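Local coordinates for Two-component system response regulator/GGDEF domain protein (Aeromonas salmonicida, PDB 3LUF) that probably makes cyclic di-GMP from two GTP as a two-component response regulator, this portion holding its two magnesium-binding receiver domains, at residues 7-12 with 51-56. Sequence-based numbering, arbitrary orientation.
Sequences ILIVED and VALVDL. With MG (magnesium ion), chain G.
D55 CG stands anti to the backbone N (chi1 -180°) and D12 CG sits between its own N and carbonyl carbon (chi1 60°), which brings the two carboxylates to one magnesium ion. D12 OD1 binds it at 2.0 Å and D55 OD2 at 2.1 Å. These two oxygens come within 2.8 Å of each other, the planes of their carboxylates turned 23° apart. Two waters also coordinate the ion: one donates to E11 OE2, which also accepts a hydrogen bond from S13 N, and the other to D12 OD2; here E11 reaches the ion through water. The T57 carbonyl is a further ligand. Behind the site, strands 7-10 and 51-55 run parallel in the core of the receiver-domain sheet. L8 N hydrogen-bonds to V51 O, L53 N to L8 O (2.7 Å), V10 N to L53 O, and D55 N to V10 O (2.9 Å), the last fixing the backbone of D55. I7 CG2 meets V51 CG1 at 3.6 Å on one sheet face; L8 CB meets A52 CB at 3.9 Å on the other. E11 OE1 lies 3.8 Å from D55 OD1, and K103 salt-bridges both. Magnesium and lysine thus probably offset the clustered negative charge around D55, the predicted phosphorylation site, as in CheY-like receivers.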
loop_
_atom_site.group_PDB
_atom_site.type_symbol
_atom_site.label_atom_id
_atom_site.label_comp_id
_atom_site.label_asym_id
_atom_site.label_seq_id
_atom_site.Cartn_x
_atom_site.Cartn_y
_atom_site.Cartn_z
ATOM N N ILE B 7 -20.528 -6.555 16.972
ATOM C CA ILE B 7 -20.134 -7.786 16.250
ATOM C C ILE B 7 -20.531 -9.022 17.038
ATOM O O ILE B 7 -20.723 -8.953 18.246
ATOM C CB ILE B 7 -18.623 -7.868 15.868
ATOM C CG1 ILE B 7 -17.752 -7.910 17.118
ATOM C CG2 ILE B 7 -18.229 -6.700 14.922
ATOM C CD1 ILE B 7 -16.554 -8.757 16.982
ATOM N N LEU B 8 -20.676 -10.123 16.317
ATOM C CA LEU B 8 -21.071 -11.408 16.895
ATOM C C LEU B 8 -19.868 -12.346 16.730
ATOM O O LEU B 8 -19.283 -12.446 15.651
ATOM C CB LEU B 8 -22.265 -11.964 16.097
ATOM C CG LEU B 8 -22.686 -13.398 16.531
ATOM C CD1 LEU B 8 -23.177 -13.324 17.957
ATOM C CD2 LEU B 8 -23.765 -13.974 15.594
ATOM N N ILE B 9 -19.559 -13.065 17.799
ATOM C CA ILE B 9 -18.507 -14.090 17.778
ATOM C C ILE B 9 -19.161 -15.388 18.199
ATOM O O ILE B 9 -19.812 -15.431 19.245
ATOM C CB ILE B 9 -17.340 -13.729 18.753
ATOM C CG1 ILE B 9 -16.685 -12.408 18.333
ATOM C CG2 ILE B 9 -16.254 -14.840 18.729
ATOM C CD1 ILE B 9 -15.637 -11.928 19.362
ATOM N N VAL B 10 -19.031 -16.421 17.377
ATOM C CA VAL B 10 -19.505 -17.756 17.794
ATOM C C VAL B 10 -18.319 -18.705 17.668
ATOM O O VAL B 10 -17.873 -19.029 16.560
ATOM C CB VAL B 10 -20.697 -18.240 16.926
ATOM C CG1 VAL B 10 -21.309 -19.490 17.548
ATOM C CG2 VAL B 10 -21.758 -17.120 16.752
ATOM N N GLU B 11 -17.788 -19.099 18.819
ATOM C CA GLU B 11 -16.534 -19.842 18.895
ATOM C C GLU B 11 -16.494 -20.602 20.222
ATOM O O GLU B 11 -16.615 -20.009 21.293
ATOM C CB GLU B 11 -15.353 -18.839 18.840
ATOM C CG GLU B 11 -13.979 -19.461 19.221
ATOM C CD GLU B 11 -13.552 -20.605 18.294
ATOM O OE1 GLU B 11 -13.209 -20.331 17.139
ATOM O OE2 GLU B 11 -13.466 -21.770 18.768
ATOM N N ASP B 12 -16.366 -21.931 20.158
ATOM C CA ASP B 12 -16.402 -22.702 21.388
ATOM C C ASP B 12 -15.056 -22.821 22.099
ATOM O O ASP B 12 -15.031 -23.231 23.244
ATOM C CB ASP B 12 -17.026 -24.110 21.186
ATOM C CG ASP B 12 -16.252 -24.967 20.180
ATOM O OD1 ASP B 12 -15.725 -24.415 19.199
ATOM O OD2 ASP B 12 -16.200 -26.224 20.327
ATOM N N VAL B 51 -20.874 -7.700 11.450
ATOM C CA VAL B 51 -20.315 -8.945 10.919
ATOM C C VAL B 51 -20.323 -9.939 12.055
ATOM O O VAL B 51 -20.361 -9.557 13.229
ATOM C CB VAL B 51 -18.843 -8.696 10.456
ATOM C CG1 VAL B 51 -17.996 -8.285 11.669
ATOM C CG2 VAL B 51 -18.246 -9.879 9.632
ATOM N N ALA B 52 -20.285 -11.216 11.690
ATOM C CA ALA B 52 -20.111 -12.299 12.668
ATOM C C ALA B 52 -18.809 -13.033 12.384
ATOM O O ALA B 52 -18.527 -13.328 11.234
ATOM C CB ALA B 52 -21.287 -13.280 12.537
ATOM N N LEU B 53 -18.038 -13.352 13.434
ATOM C CA LEU B 53 -16.845 -14.205 13.276
ATOM C C LEU B 53 -17.307 -15.584 13.702
ATOM O O LEU B 53 -17.754 -15.744 14.835
ATOM C CB LEU B 53 -15.726 -13.747 14.192
ATOM C CG LEU B 53 -15.316 -12.289 13.922
ATOM C CD1 LEU B 53 -14.175 -11.927 14.890
ATOM C CD2 LEU B 53 -14.875 -12.118 12.486
ATOM N N VAL B 54 -17.265 -16.524 12.777
ATOM C CA VAL B 54 -17.946 -17.813 12.925
ATOM C C VAL B 54 -16.979 -18.984 12.824
ATOM O O VAL B 54 -16.370 -19.221 11.759
ATOM C CB VAL B 54 -19.102 -17.974 11.885
ATOM C CG1 VAL B 54 -19.892 -19.318 12.114
ATOM C CG2 VAL B 54 -20.075 -16.778 11.968
ATOM N N ASP B 55 -16.899 -19.758 13.924
ATOM C CA ASP B 55 -16.174 -21.030 13.962
ATOM C C ASP B 55 -16.902 -22.140 13.156
ATOM O O ASP B 55 -18.151 -22.219 13.156
ATOM C CB ASP B 55 -15.992 -21.429 15.427
ATOM C CG ASP B 55 -15.235 -22.741 15.621
ATOM O OD1 ASP B 55 -14.309 -23.095 14.854
ATOM O OD2 ASP B 55 -15.566 -23.406 16.597
ATOM N N LEU B 56 -16.114 -22.962 12.447
ATOM C CA LEU B 56 -16.673 -24.112 11.723
ATOM C C LEU B 56 -16.841 -25.334 12.623
ATOM O O LEU B 56 -17.592 -26.248 12.274
ATOM C CB LEU B 56 -15.846 -24.468 10.477
ATOM C CG LEU B 56 -15.437 -23.313 9.551
ATOM C CD1 LEU B 56 -14.507 -23.817 8.464
ATOM C CD2 LEU B 56 -16.676 -22.680 8.931
HETATM MG MG MG G . -14.806 -25.099 17.498
HETATM O O HOH W 1 -12.987 -24.188 17.804
HETATM O O HOH W 2 -14.250 -26.802 18.628
#